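Local coordinates for protein alpha,alpha-trehalose-phosphate synthase (UDP-forming) (Burkholderia multivorans, PDB 5UOF) that is a family 20 glycosyltransferase of the GT-B clan, built from two Rossmann-like alpha/beta domains facing each other, at residues Val75-Arg80 with Gln84-Phe89; Trp95-Phe98 with Leu104-Phe107; Met121-Leu126 with Ala147-Glu152. All coordinates share one frame; numbering follows the deposited sequence.

Interaction 1: Val75-Arg80 with Gln84-Phe89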
# COMPACT_ATOMS: atom_id res chain seq x y z
N VAL A 75 4.12 35.87 -4.69
CA VAL A 75 3.11 36.08 -5.71
C VAL A 75 1.76 35.68 -5.14
O VAL A 75 1.66 34.84 -4.24
CB VAL A 75 3.39 35.29 -7.01
CG1 VAL A 75 4.70 35.72 -7.64
CG2 VAL A 75 3.40 33.80 -6.74
N GLY A 76 0.70 36.31 -5.66
CA GLY A 76 -0.62 35.74 -5.53
C GLY A 76 -0.81 34.61 -6.52
O GLY A 76 0.03 34.36 -7.38
N LEU A 77 -1.93 33.90 -6.37
CA LEU A 77 -2.33 32.86 -7.30
C LEU A 77 -3.71 33.19 -7.85
O LEU A 77 -4.56 33.72 -7.13
CB LEU A 77 -2.37 31.49 -6.60
CG LEU A 77 -1.05 30.93 -6.06
CD1 LEU A 77 -1.31 29.74 -5.14
CD2 LEU A 77 -0.13 30.54 -7.22
N THR A 78 -3.93 32.92 -9.14
CA THR A 78 -5.30 32.99 -9.63
C THR A 78 -6.10 31.82 -9.04
O THR A 78 -5.54 30.90 -8.45
CB THR A 78 -5.35 32.93 -11.16
OG1 THR A 78 -4.86 31.67 -11.62
CG2 THR A 78 -4.54 34.07 -11.78
N ARG A 79 -7.42 31.88 -9.20
CA ARG A 79 -8.25 30.76 -8.77
C ARG A 79 -7.87 29.49 -9.52
O ARG A 79 -7.81 28.40 -8.93
CB ARG A 79 -9.73 31.08 -8.96
CG ARG A 79 -10.66 29.90 -8.67
CD ARG A 79 -10.59 29.46 -7.22
NE ARG A 79 -10.96 30.54 -6.32
CZ ARG A 79 -10.81 30.51 -5.00
NH1 ARG A 79 -10.28 29.45 -4.41
NH2 ARG A 79 -11.18 31.56 -4.27
N ARG A 80 -7.59 29.61 -10.82
CA ARG A 80 -7.18 28.44 -11.59
C ARG A 80 -5.85 27.89 -11.10
O ARG A 80 -5.68 26.68 -10.98
CB ARG A 80 -7.09 28.80 -13.07
CG ARG A 80 -6.44 27.72 -13.93
CD ARG A 80 -6.59 28.05 -15.41
NE ARG A 80 -6.06 27.01 -16.28
CZ ARG A 80 -4.95 27.14 -17.02
NH1 ARG A 80 -4.26 28.27 -17.00
NH2 ARG A 80 -4.55 26.13 -17.78
N GLN A 84 -5.32 24.17 -9.29
CA GLN A 84 -4.40 23.17 -9.84
C GLN A 84 -3.27 22.83 -8.87
O GLN A 84 -2.69 21.74 -8.97
CB GLN A 84 -3.83 23.67 -11.17
CG GLN A 84 -4.90 23.81 -12.25
CD GLN A 84 -4.33 24.14 -13.63
OE1 GLN A 84 -3.27 24.76 -13.74
NE2 GLN A 84 -5.04 23.73 -14.67
N TYR A 85 -2.94 23.73 -7.94
CA TYR A 85 -1.89 23.52 -6.96
C TYR A 85 -2.42 22.79 -5.72
O TYR A 85 -1.78 21.85 -5.24
CB TYR A 85 -1.27 24.86 -6.57
CG TYR A 85 -0.01 24.80 -5.73
CD1 TYR A 85 -0.06 24.52 -4.36
CD2 TYR A 85 1.24 25.08 -6.28
CE1 TYR A 85 1.09 24.49 -3.58
CE2 TYR A 85 2.40 25.05 -5.51
CZ TYR A 85 2.32 24.77 -4.16
OH TYR A 85 3.47 24.75 -3.40
N TYR A 86 -3.57 23.21 -5.19
CA TYR A 86 -4.07 22.70 -3.91
C TYR A 86 -5.28 21.78 -4.02
O TYR A 86 -5.56 21.04 -3.06
CB TYR A 86 -4.45 23.86 -2.98
CG TYR A 86 -3.25 24.62 -2.48
CD1 TYR A 86 -2.38 24.05 -1.55
CD2 TYR A 86 -2.97 25.91 -2.94
CE1 TYR A 86 -1.28 24.74 -1.09
CE2 TYR A 86 -1.86 26.61 -2.48
CZ TYR A 86 -1.02 26.02 -1.55
OH TYR A 86 0.08 26.70 -1.10
N ARG A 87 -6.02 21.81 -5.12
CA ARG A 87 -7.25 21.03 -5.26
C ARG A 87 -7.20 20.18 -6.52
O ARG A 87 -8.16 20.09 -7.30
CB ARG A 87 -8.48 21.93 -5.27
CG ARG A 87 -8.63 22.77 -4.02
CD ARG A 87 -9.94 23.54 -4.01
NE ARG A 87 -11.10 22.65 -3.93
CZ ARG A 87 -11.95 22.43 -4.92
NH1 ARG A 87 -11.79 23.04 -6.09
NH2 ARG A 87 -12.97 21.59 -4.75
N GLY A 88 -6.04 19.57 -6.74
CA GLY A 88 -5.86 18.75 -7.93
C GLY A 88 -4.98 17.55 -7.67
O GLY A 88 -5.19 16.82 -6.70
N PHE A 89 -3.96 17.39 -8.49
CA PHE A 89 -3.20 16.13 -8.52
C PHE A 89 -2.45 15.88 -7.21
O PHE A 89 -2.41 14.74 -6.73
CB PHE A 89 -2.22 16.16 -9.70
CG PHE A 89 -1.22 15.04 -9.69
CD1 PHE A 89 -1.56 13.77 -10.17
CD2 PHE A 89 0.07 15.25 -9.22
CE1 PHE A 89 -0.64 12.74 -10.15
CE2 PHE A 89 1.00 14.23 -9.21
CZ PHE A 89 0.65 12.96 -9.67
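The one hydrogen bond between Val75-Arg80 and Gln84-Phe89 is a backbone bond: Gln84 N donates to Arg80 O over 3.0 Å with an N-H...O angle of 161°. It is an ordinary i to i+4 bond of helix 79-86.

The polar side chains of the same two residues lie one turn apart and cross at a slant. With CG anti to the backbone N (chi1 170°) and the chain extended as far as NE, Arg80 carries its guanidinium out beside the amide of Gln84. The amide lies over one face of the guanidinium, displaced toward its rim, the two planes turned 55° apart, and Gln84 NE2 is 3.8 Å from Arg80 NE. Two N-H donors cannot bond each other, so this is a packing contact. The carbonyl end of the amide does have a partner, since Gln84 OE1 accepts a hydrogen bond from Arg117 of helix 109-127. Long, flexible polar chains suit this outer side of the helix.

These residues belong to a beta-alpha unit of the N-terminal Rossmann-like domain, in which strand 70-77 turns straight into helix 79-86. Thr78 is the N-cap: its OG1 accepts a hydrogen bond from Asp81 N, a role that suits a short side chain with a hydroxyl close to the backbone.

The apolar contact joins Leu77, on the strand side, to Tyr86 in the helix. Leu77 CD1 meets the edge of the Tyr86 ring, 4.1 Å from CE2, and the two side chains cross at about a right angle. On the helix, the ring of Tyr85 turns its CD1 over the centre of the Tyr86 ring, and Trp50 and His142 also meet that ring.

Interaction 2: Trp95-Phe98 with Leu104-Phe107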
# COMPACT_ATOMS: atom_id res chain seq x y z
N TRP A 95 -0.81 12.79 -2.38
CA TRP A 95 -0.99 12.68 -0.93
C TRP A 95 -1.60 11.34 -0.51
O TRP A 95 -1.01 10.67 0.35
CB TRP A 95 -1.81 13.86 -0.39
CG TRP A 95 -1.85 13.88 1.11
CD1 TRP A 95 -1.01 14.55 1.94
CD2 TRP A 95 -2.77 13.16 1.94
NE1 TRP A 95 -1.35 14.31 3.26
CE2 TRP A 95 -2.42 13.46 3.28
CE3 TRP A 95 -3.84 12.30 1.69
CZ2 TRP A 95 -3.12 12.93 4.36
CZ3 TRP A 95 -4.53 11.78 2.77
CH2 TRP A 95 -4.17 12.10 4.09
N PRO A 96 -2.73 10.88 -1.07
CA PRO A 96 -3.26 9.60 -0.57
C PRO A 96 -2.34 8.42 -0.85
O PRO A 96 -2.20 7.55 0.02
CB PRO A 96 -4.62 9.47 -1.28
CG PRO A 96 -4.53 10.38 -2.47
CD PRO A 96 -3.68 11.52 -2.00
N VAL A 97 -1.71 8.35 -2.03
CA VAL A 97 -0.85 7.20 -2.31
C VAL A 97 0.36 7.20 -1.40
O VAL A 97 0.76 6.15 -0.87
CB VAL A 97 -0.44 7.16 -3.79
CG1 VAL A 97 0.63 6.08 -3.99
CG2 VAL A 97 -1.65 6.88 -4.69
N PHE A 98 0.98 8.37 -1.19
CA PHE A 98 2.15 8.43 -0.32
C PHE A 98 1.81 8.13 1.13
O PHE A 98 2.70 7.77 1.91
CB PHE A 98 2.83 9.79 -0.41
CG PHE A 98 3.66 10.01 -1.66
CD1 PHE A 98 3.27 9.50 -2.89
CD2 PHE A 98 4.81 10.79 -1.60
CE1 PHE A 98 4.02 9.75 -4.05
CE2 PHE A 98 5.57 11.03 -2.73
CZ PHE A 98 5.17 10.51 -3.97
N LEU A 104 -8.01 5.75 -2.02
CA LEU A 104 -8.57 7.09 -2.04
C LEU A 104 -8.07 7.93 -3.21
O LEU A 104 -8.61 9.01 -3.46
CB LEU A 104 -8.25 7.82 -0.73
CG LEU A 104 -8.85 7.19 0.52
CD1 LEU A 104 -8.45 8.01 1.75
CD2 LEU A 104 -10.36 7.06 0.41
N ALA A 105 -7.06 7.44 -3.92
CA ALA A 105 -6.46 8.21 -5.00
C ALA A 105 -7.40 8.29 -6.19
O ALA A 105 -8.12 7.34 -6.52
CB ALA A 105 -5.14 7.57 -5.42
N ARG A 106 -7.39 9.45 -6.85
CA ARG A 106 -8.20 9.72 -8.04
C ARG A 106 -7.30 10.41 -9.06
O ARG A 106 -7.26 11.65 -9.13
CB ARG A 106 -9.43 10.57 -7.71
CG ARG A 106 -10.34 9.98 -6.63
CD ARG A 106 -11.02 8.69 -7.09
NE ARG A 106 -12.00 8.21 -6.10
CZ ARG A 106 -11.77 7.26 -5.20
NH1 ARG A 106 -10.59 6.65 -5.14
NH2 ARG A 106 -12.73 6.91 -4.35
N PHE A 107 -6.63 9.63 -9.91
CA PHE A 107 -5.76 10.22 -10.92
C PHE A 107 -6.55 10.81 -12.09
O PHE A 107 -7.48 10.20 -12.62
CB PHE A 107 -4.77 9.19 -11.44
CG PHE A 107 -3.93 9.73 -12.57
CD1 PHE A 107 -2.88 10.61 -12.30
CD2 PHE A 107 -4.19 9.38 -13.88
CE1 PHE A 107 -2.11 11.14 -13.34
CE2 PHE A 107 -3.43 9.90 -14.92
CZ PHE A 107 -2.38 10.78 -14.65
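Pro96 turns its ring toward Leu104 and Ala105, and its ring carbons meet Leu104, Ala105 and Trp95 in turn. CB, next to the backbone, lies 4.0 Å from Leu104 CB, and Ala105 N is only slightly farther. CG, farthest out, rests on Ala105, 3.9 Å from its CA, with Ala105 CB 4.1 Å away. CD folds back to the nitrogen and sits in the plane of the Trp95 indole, at its edge. Proline suits the spot: its nitrogen has no hydrogen to give to the preceding turn, and the helix kinks there.

Val97 completes the apolar seam. Its CG2, set beside the backbone N and anti to the carbonyl carbon, comes within 3.6 Å of Ala105 CB, a close fit that the small methyl of alanine permits. On the loop itself Arg106 NH1 bonds back to Ala105 O, 2.9 Å away, approaching from above the carbonyl plane; it also bonds Asp103 O.

The contact thus lays the loop before helix 109-127 along helix 89-98, its last turn through Pro96 and Val97 and its first turn through a backbone hydrogen bond of Arg106 with Ala92. Beyond it, Leu104 touches Tyr276, and Phe107 packs on Phe89 and Thr93 of helix 89-98 and on Tyr414 of the second subunit.

Interaction 3: Met121-Leu126 with Ala147-Glu152. With EDO (1,2-ethanediol), chain I.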
# COMPACT_ATOMS: atom_id res chain seq x y z
N MET A 121 5.24 27.44 -13.97
CA MET A 121 4.93 28.86 -13.82
C MET A 121 5.71 29.47 -12.66
O MET A 121 6.35 30.52 -12.81
CB MET A 121 3.42 29.04 -13.63
CG MET A 121 2.94 30.49 -13.55
SD MET A 121 3.01 31.18 -11.87
CE MET A 121 1.78 30.16 -11.04
N LEU A 122 5.67 28.83 -11.50
CA LEU A 122 6.35 29.37 -10.33
C LEU A 122 7.86 29.36 -10.50
O LEU A 122 8.55 30.28 -10.05
CB LEU A 122 5.93 28.59 -9.09
CG LEU A 122 4.47 28.77 -8.67
CD1 LEU A 122 4.10 27.73 -7.62
CD2 LEU A 122 4.26 30.19 -8.13
N ALA A 123 8.39 28.33 -11.16
CA ALA A 123 9.83 28.26 -11.38
C ALA A 123 10.30 29.42 -12.25
O ALA A 123 11.35 30.02 -11.98
CB ALA A 123 10.23 26.95 -12.04
N LYS A 124 9.53 29.75 -13.29
CA LYS A 124 9.94 30.87 -14.12
C LYS A 124 9.92 32.17 -13.33
O LYS A 124 10.77 33.05 -13.56
CB LYS A 124 9.05 30.99 -15.35
CG LYS A 124 9.63 31.96 -16.38
CD LYS A 124 8.86 31.97 -17.68
CE LYS A 124 9.51 32.92 -18.67
NZ LYS A 124 10.95 32.58 -18.85
N GLN A 125 8.98 32.32 -12.39
CA GLN A 125 8.97 33.52 -11.54
C GLN A 125 10.22 33.59 -10.68
O GLN A 125 10.83 34.66 -10.53
CB GLN A 125 7.72 33.54 -10.67
CG GLN A 125 6.43 33.80 -11.43
CD GLN A 125 6.37 35.18 -12.03
OE1 GLN A 125 6.59 36.18 -11.34
NE2 GLN A 125 6.10 35.26 -13.33
N LEU A 126 10.64 32.45 -10.11
CA LEU A 126 11.82 32.44 -9.24
C LEU A 126 13.10 32.69 -10.03
O LEU A 126 14.01 33.37 -9.55
CB LEU A 126 11.91 31.12 -8.49
CG LEU A 126 13.15 31.00 -7.61
CD1 LEU A 126 13.14 32.06 -6.52
CD2 LEU A 126 13.27 29.62 -7.02
N ALA A 147 12.50 21.57 -9.21
CA ALA A 147 13.87 21.55 -9.72
C ALA A 147 13.93 21.22 -11.20
O ALA A 147 14.70 21.82 -11.94
CB ALA A 147 14.73 20.55 -8.96
N HIS A 148 13.13 20.25 -11.64
CA HIS A 148 13.16 19.89 -13.05
C HIS A 148 12.78 21.09 -13.92
O HIS A 148 13.41 21.34 -14.95
CB HIS A 148 12.23 18.69 -13.31
CG HIS A 148 12.29 18.18 -14.71
ND1 HIS A 148 11.43 18.61 -15.70
CD2 HIS A 148 13.15 17.33 -15.31
CE1 HIS A 148 11.73 18.01 -16.83
NE2 HIS A 148 12.78 17.23 -16.63
N ALA A 149 11.78 21.86 -13.49
CA ALA A 149 11.39 23.05 -14.22
C ALA A 149 12.52 24.08 -14.23
O ALA A 149 12.78 24.72 -15.26
CB ALA A 149 10.12 23.64 -13.62
N LEU A 150 13.21 24.24 -13.10
CA LEU A 150 14.35 25.15 -13.06
C LEU A 150 15.47 24.68 -13.99
O LEU A 150 16.08 25.49 -14.69
CB LEU A 150 14.87 25.28 -11.62
CG LEU A 150 14.02 26.08 -10.63
CD1 LEU A 150 14.60 26.00 -9.23
CD2 LEU A 150 13.89 27.55 -11.05
N ARG A 151 15.74 23.37 -14.02
CA ARG A 151 16.77 22.85 -14.92
C ARG A 151 16.43 23.17 -16.37
O ARG A 151 17.30 23.57 -17.14
CB ARG A 151 16.96 21.35 -14.74
CG ARG A 151 17.31 20.89 -13.33
CD ARG A 151 18.63 21.49 -12.84
NE ARG A 151 18.94 20.91 -11.53
CZ ARG A 151 19.79 21.43 -10.65
NH1 ARG A 151 20.43 22.57 -10.91
NH2 ARG A 151 19.99 20.82 -9.48
N GLU A 152 15.15 23.00 -16.75
CA GLU A 152 14.71 23.36 -18.09
C GLU A 152 14.96 24.83 -18.42
O GLU A 152 15.07 25.19 -19.60
CB GLU A 152 13.22 23.05 -18.26
CG GLU A 152 12.88 21.57 -18.18
CD GLU A 152 13.21 20.83 -19.46
OE1 GLU A 152 12.73 21.27 -20.53
OE2 GLU A 152 13.95 19.83 -19.40
C1 EDO I . 7.49 20.94 -14.10
O1 EDO I . 6.59 21.45 -15.09
C2 EDO I . 8.44 19.95 -14.74
O2 EDO I . 9.41 20.63 -15.55
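Ala123 meets Ala149 and Leu150 where two helices of the N-terminal Rossmann-like domain cross. Helix 146-152 is the connection of a beta-alpha-beta crossover between the adjacent parallel strands 135-139 and 159-162, and helix 109-127 is the one that leads into the first of them. Over the two short segments the axes approach to 8.8 Å and cross at -56°, their N-to-C directions more alike than opposed.

Small residues make that approach possible. Ala123 points its methyl almost straight at that of Ala149, which comes in obliquely, CB to CB at 3.7 Å, close to van der Waals contact, and the pair brings the two backbones together. Next to this pair Leu150 forks over the other helix. Its chi1 (-72°) sets CG beside the backbone N and chi2 (174°) then places the two methyls: CD2 settles 3.8 Å from Ala123 CB and about as far from Ala123 O, while CD1 reaches more loosely toward Leu126 CD2, at 4.4 Å. A branched leucine can thus touch two successive turns of helix 109-127 while also packing on Val155 and Ile159 on its own side. Leu122, Ala123 and Leu126 also touch Phe146, so the interface is apolar and largely buried.

At the margin, beside Ala149 CB (3.6 Å from the diol's O2), a molecule of 1,2-ethanediol, probably from the crystallisation liquor, bridges the two helices. It also bonds Leu116 O of helix 109-127; in the plane of the imidazole, at its edge, His148 ND1 and the diol's O2 share a nearly straight hydrogen bond of 2.9 Å.

All three contacts lie in the N-terminal half, in series along the chain. Interaction 3 is a buried helix crossing held by apolar side chains, with a polar margin; interactions 1 and 2 are only partly buried, and interaction 1 mixes a backbone bond and polar chains with its apolar pair. Helix 109-127 ties interactions 1 and 3 together: Leu122 packs on both Tyr85 and Val75, so the hidden side of the beta-alpha unit and the helix crossing share one core. Interactions 1 and 2 meet through Phe89 and Phe107, whose rings pack at 3.8 Å between Phe89 CE1 and Phe107 CD1. Interactions 2 and 3 do not touch, their nearest atoms about 14 Å apart, and interaction 2 alone reaches the second subunit.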